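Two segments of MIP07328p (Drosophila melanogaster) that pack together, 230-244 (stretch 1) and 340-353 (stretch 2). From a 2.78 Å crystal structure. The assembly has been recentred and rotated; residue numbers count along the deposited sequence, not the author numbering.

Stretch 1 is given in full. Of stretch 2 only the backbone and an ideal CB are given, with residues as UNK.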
# COMPACT_ATOMS: atom_id res chain seq x y z
N ALA A 230 4.74 -6.33 10.19
CA ALA A 230 4.48 -7.44 11.10
C ALA A 230 4.00 -8.64 10.30
O ALA A 230 3.49 -8.51 9.18
CB ALA A 230 3.44 -7.05 12.16
N ARG A 231 4.18 -9.83 10.87
CA ARG A 231 3.82 -11.06 10.19
C ARG A 231 3.20 -12.04 11.17
O ARG A 231 3.42 -11.98 12.38
CB ARG A 231 5.03 -11.70 9.49
CG ARG A 231 5.85 -12.63 10.37
CD ARG A 231 7.00 -13.23 9.57
NE ARG A 231 7.74 -14.22 10.34
CZ ARG A 231 8.82 -14.86 9.88
NH1 ARG A 231 9.27 -14.59 8.66
NH2 ARG A 231 9.44 -15.75 10.64
N VAL A 232 2.39 -12.95 10.62
CA VAL A 232 1.79 -14.04 11.36
C VAL A 232 1.83 -15.29 10.50
O VAL A 232 1.77 -15.22 9.27
CB VAL A 232 0.33 -13.73 11.79
CG1 VAL A 232 0.30 -12.64 12.84
CG2 VAL A 232 -0.50 -13.34 10.58
N CYS A 233 1.95 -16.45 11.14
CA CYS A 233 1.87 -17.72 10.44
C CYS A 233 0.41 -18.05 10.17
O CYS A 233 -0.44 -17.93 11.06
CB CYS A 233 2.52 -18.84 11.24
SG CYS A 233 4.32 -18.76 11.40
N LYS A 234 0.11 -18.46 8.94
CA LYS A 234 -1.28 -18.80 8.61
C LYS A 234 -1.72 -20.08 9.29
O LYS A 234 -2.90 -20.21 9.65
CB LYS A 234 -1.44 -18.91 7.09
CG LYS A 234 -1.11 -17.63 6.33
CD LYS A 234 -1.52 -17.72 4.87
CE LYS A 234 -0.73 -18.78 4.12
NZ LYS A 234 -0.95 -18.71 2.65
N ASN A 235 -0.81 -21.02 9.50
CA ASN A 235 -1.12 -22.29 10.16
C ASN A 235 -1.12 -22.18 11.68
O ASN A 235 -1.06 -23.21 12.37
CB ASN A 235 -0.13 -23.37 9.71
CG ASN A 235 1.27 -23.15 10.27
OD1 ASN A 235 1.67 -22.02 10.55
ND2 ASN A 235 2.01 -24.24 10.44
N ASP A 236 -1.17 -20.96 12.22
CA ASP A 236 -1.19 -20.78 13.66
C ASP A 236 -2.51 -21.28 14.23
O ASP A 236 -3.59 -20.89 13.77
CB ASP A 236 -0.98 -19.30 14.01
CG ASP A 236 -0.49 -19.08 15.43
OD1 ASP A 236 -0.77 -19.93 16.30
OD2 ASP A 236 0.19 -18.06 15.67
N ARG A 237 -2.42 -22.17 15.22
CA ARG A 237 -3.60 -22.69 15.91
C ARG A 237 -3.70 -22.18 17.35
O ARG A 237 -4.43 -22.76 18.16
CB ARG A 237 -3.60 -24.22 15.91
CG ARG A 237 -3.56 -24.87 14.55
CD ARG A 237 -3.75 -26.37 14.69
NE ARG A 237 -3.13 -27.13 13.61
CZ ARG A 237 -2.97 -28.45 13.63
NH1 ARG A 237 -3.39 -29.15 14.67
NH2 ARG A 237 -2.39 -29.07 12.60
N GLY A 238 -2.97 -21.12 17.68
CA GLY A 238 -2.92 -20.64 19.05
C GLY A 238 -2.00 -21.49 19.91
O GLY A 238 -1.41 -22.48 19.48
N GLY A 239 -1.86 -21.06 21.16
CA GLY A 239 -1.02 -21.75 22.11
C GLY A 239 -1.81 -22.59 23.09
O GLY A 239 -3.02 -22.77 22.96
N PRO A 240 -1.12 -23.13 24.10
CA PRO A 240 -1.79 -23.99 25.07
C PRO A 240 -2.56 -23.19 26.11
O PRO A 240 -2.19 -22.07 26.47
CB PRO A 240 -0.63 -24.75 25.72
CG PRO A 240 0.49 -23.77 25.67
CD PRO A 240 0.32 -23.02 24.37
N TYR A 241 -3.66 -23.79 26.57
CA TYR A 241 -4.44 -23.30 27.71
C TYR A 241 -4.93 -21.89 27.41
O TYR A 241 -5.63 -21.70 26.39
CB TYR A 241 -3.59 -23.45 28.98
CG TYR A 241 -3.21 -24.88 29.28
CD1 TYR A 241 -4.00 -25.94 28.85
CD2 TYR A 241 -2.06 -25.18 30.01
CE1 TYR A 241 -3.66 -27.25 29.12
CE2 TYR A 241 -1.71 -26.49 30.29
CZ TYR A 241 -2.52 -27.52 29.85
OH TYR A 241 -2.17 -28.82 30.13
N SER A 242 -4.61 -20.88 28.22
CA SER A 242 -5.13 -19.53 28.02
C SER A 242 -4.56 -18.84 26.79
O SER A 242 -5.09 -17.80 26.38
CB SER A 242 -4.85 -18.68 29.27
OG SER A 242 -3.52 -18.85 29.72
N HIS A 243 -3.51 -19.39 26.18
CA HIS A 243 -2.96 -18.84 24.96
C HIS A 243 -3.71 -19.30 23.72
O HIS A 243 -3.27 -19.01 22.60
CB HIS A 243 -1.48 -19.22 24.83
CG HIS A 243 -0.66 -18.93 26.05
ND1 HIS A 243 -0.22 -17.67 26.37
CD2 HIS A 243 -0.20 -19.75 27.03
CE1 HIS A 243 0.47 -17.71 27.49
NE2 HIS A 243 0.50 -18.96 27.91
N GLY A 244 -4.83 -20.01 23.88
CA GLY A 244 -5.53 -20.59 22.75
C GLY A 244 -6.23 -19.59 21.85
O GLY A 244 -6.60 -19.94 20.73
N UNK A 340 11.07 -18.57 17.91
CA UNK A 340 9.77 -17.90 17.80
C UNK A 340 9.56 -17.34 16.40
O UNK A 340 10.50 -16.93 15.73
CB UNK A 340 9.66 -16.78 18.83
N UNK A 341 8.30 -17.33 15.98
CA UNK A 341 7.95 -16.91 14.64
C UNK A 341 8.11 -17.98 13.58
O UNK A 341 7.67 -17.77 12.44
CB UNK A 341 8.80 -15.70 14.26
N UNK A 342 8.75 -19.10 13.90
CA UNK A 342 8.86 -20.22 12.97
C UNK A 342 7.56 -21.02 12.98
O UNK A 342 7.10 -21.47 14.03
CB UNK A 342 10.05 -21.11 13.33
N UNK A 343 6.97 -21.19 11.80
CA UNK A 343 5.63 -21.77 11.68
C UNK A 343 5.68 -23.26 12.00
O UNK A 343 6.00 -24.08 11.14
CB UNK A 343 5.06 -21.54 10.28
N UNK A 344 5.36 -23.60 13.24
CA UNK A 344 5.27 -24.99 13.68
C UNK A 344 3.95 -25.58 13.18
O UNK A 344 2.97 -24.87 12.99
CB UNK A 344 5.37 -25.09 15.20
N UNK A 345 3.95 -26.90 12.95
CA UNK A 345 2.74 -27.57 12.46
C UNK A 345 1.57 -27.36 13.41
O UNK A 345 0.51 -26.86 13.01
CB UNK A 345 3.00 -29.07 12.27
N UNK A 346 1.73 -27.73 14.68
CA UNK A 346 0.69 -27.56 15.69
C UNK A 346 1.25 -26.67 16.79
O UNK A 346 1.99 -27.13 17.67
CB UNK A 346 0.22 -28.91 16.25
N UNK A 347 0.90 -25.38 16.75
CA UNK A 347 1.40 -24.42 17.73
C UNK A 347 0.82 -24.64 19.12
O UNK A 347 1.36 -24.08 20.09
CB UNK A 347 1.09 -23.00 17.27
N UNK A 348 -0.24 -25.43 19.25
CA UNK A 348 -0.78 -25.74 20.57
C UNK A 348 0.18 -26.58 21.40
O UNK A 348 0.04 -26.63 22.63
CB UNK A 348 -2.12 -26.47 20.43
N UNK A 349 1.14 -27.24 20.76
CA UNK A 349 2.15 -28.01 21.47
C UNK A 349 3.27 -27.15 22.03
O UNK A 349 4.08 -27.65 22.82
CB UNK A 349 2.74 -29.07 20.54
N UNK A 350 3.34 -25.87 21.65
CA UNK A 350 4.36 -24.99 22.21
C UNK A 350 4.13 -24.80 23.70
O UNK A 350 3.01 -24.90 24.20
CB UNK A 350 4.36 -23.64 21.49
N UNK A 351 5.21 -24.52 24.42
CA UNK A 351 5.14 -24.36 25.86
C UNK A 351 4.71 -22.94 26.22
O UNK A 351 4.80 -22.01 25.42
CB UNK A 351 6.49 -24.69 26.50
N UNK A 352 4.23 -22.79 27.46
CA UNK A 352 3.83 -21.46 27.93
C UNK A 352 5.03 -20.52 27.99
O UNK A 352 4.87 -19.31 27.77
CB UNK A 352 3.17 -21.55 29.31
N UNK A 353 6.22 -21.04 28.29
CA UNK A 353 7.40 -20.20 28.32
C UNK A 353 7.74 -19.71 26.92
O UNK A 353 8.21 -18.57 26.74
CB UNK A 353 8.58 -20.96 28.92

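Position 340 opens the stretch with its CA-to-CB bond sideways and nothing of stretch 1 within reach of an ideal CB; its backbone angles allow almost any residue, proline included. It is P340.

At 341 phi is positive (82°, psi -11°), and an ideal CB would be jammed against the carbonyl oxygen of the residue before. That calls for glycine, and G341 it is. Its backbone does the work: R231 NH2 gives a weak hydrogen bond to G341 O, 3.2 Å away.

Position 342 points away into space free of stretch 1, where a polar chain is at ease; the side chain of Q342 makes no contact with stretch 1.

Position 343 points toward stretch 1, and its ideal CB lies only 3.1 Å from C233 SG. That is too tight for an ordinary nonbonded contact, but natural for a carbon two bonds from the partner sulfur of a disulfide. Cysteine is the clear choice. C343 SG bonds to C233 SG at 2.0 Å with chi3 of -85°, a relaxed disulfide that ties the end of the strand in stretch 1 to this loop.

Position 344 points away, so many side chains would do, and the deposited one is V344. Its carbonyl matters more to the contact, since N235 ND2 comes within 2.8 Å of V344 O.

At 345 the bond again points away, with N235 ND2 and R237 NH2 both more than 5 Å from the ideal CB. A polar or acidic residue would suit this setting. E345 CG lies 4.4 Å from R237 NH2, and its backbone C lies over one face of the R237 guanidinium.

Position 346 points sideways, with R237 NH1 4.0 Å from the ideal CB. A positive charge so near favours aspartate, though asparagine or serine could fit. D346 OD1 forms a salt bridge with R237 NH1 at 3.5 Å, through charge alone because the oxygen lies well out of the guanidinium plane.

Position 347 faces an array of polar atoms: G238 O, D236 OD1 and R237 N lie 3.4, 3.7 and 4.1 Å from its ideal CB. A small hydroxyl, serine or perhaps threonine, can both give and accept here. S347 OG accepts a hydrogen bond from R237 N (2.9 Å) and lies 2.7 Å from G238 O and 3.0 Å from D236 OD1.

Position 348 points sideways past the glycine carbonyls, leaving room for a long polar chain. R348 brings its NH2 to 3.0 Å from R237 NH1, a close approach of like charges; D346 offsets it, its OD2 bridging to R348 NH1 at 3.3 Å.

Position 349 points away with nothing of stretch 1 near, so many residues would do; T349 OG1 donates to D346 O (2.5 Å). At 350 the ideal CB is 5.0 Å from P240 CD, so an apolar residue fits: L350.

Position 351 precedes a helix and suits serine, threonine, aspartate or asparagine; T351 is its N-cap. At 352 a small or polar residue would suit a place beside the imidazole; S352 OG sits at the ring edge, 3.8 Å from H243 NE2. Position 353 points away, free of stretch 1, and would take many residues; it is I353.

Stretch 2, residues 340-353: PGQCVEDSRTLTSI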
# COMPACT_ATOMS: atom_id res chain seq x y z
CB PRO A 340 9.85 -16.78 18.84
CG PRO A 340 10.91 -17.21 19.79
CD PRO A 340 11.90 -17.98 18.97
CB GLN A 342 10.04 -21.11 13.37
CG GLN A 342 9.96 -22.54 12.88
CD GLN A 342 11.13 -23.38 13.37
OE1 GLN A 342 12.22 -22.86 13.61
NE2 GLN A 342 10.90 -24.68 13.53
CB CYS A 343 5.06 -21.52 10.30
SG CYS A 343 5.03 -19.78 9.79
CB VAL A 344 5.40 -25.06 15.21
CG1 VAL A 344 4.51 -24.02 15.87
CG2 VAL A 344 5.08 -26.45 15.74
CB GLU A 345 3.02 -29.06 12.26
CG GLU A 345 1.82 -29.84 11.76
CD GLU A 345 2.11 -31.33 11.59
OE1 GLU A 345 3.30 -31.70 11.59
OE2 GLU A 345 1.15 -32.11 11.46
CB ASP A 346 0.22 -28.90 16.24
CG ASP A 346 -1.02 -28.78 17.12
OD1 ASP A 346 -1.52 -27.65 17.28
OD2 ASP A 346 -1.48 -29.81 17.65
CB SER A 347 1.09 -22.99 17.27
OG SER A 347 -0.29 -22.81 17.05
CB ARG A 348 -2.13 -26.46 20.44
CG ARG A 348 -3.17 -25.70 19.64
CD ARG A 348 -4.53 -26.37 19.72
NE ARG A 348 -5.01 -26.81 18.41
CZ ARG A 348 -4.98 -28.07 17.99
NH1 ARG A 348 -4.49 -29.02 18.77
NH2 ARG A 348 -5.43 -28.38 16.78
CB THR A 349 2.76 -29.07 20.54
OG1 THR A 349 3.29 -28.44 19.37
CG2 THR A 349 1.70 -30.08 20.13
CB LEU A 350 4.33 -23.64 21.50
CG LEU A 350 4.78 -23.65 20.03
CD1 LEU A 350 4.66 -22.26 19.42
CD2 LEU A 350 6.20 -24.17 19.92
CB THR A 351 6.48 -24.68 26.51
OG1 THR A 351 7.52 -23.94 25.86
CG2 THR A 351 6.78 -26.17 26.41
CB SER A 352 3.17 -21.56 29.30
OG SER A 352 1.91 -22.22 29.20
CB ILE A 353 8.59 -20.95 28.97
CG1 ILE A 353 8.99 -22.18 28.14
CG2 ILE A 353 8.23 -21.37 30.38
CD1 ILE A 353 10.22 -21.97 27.27
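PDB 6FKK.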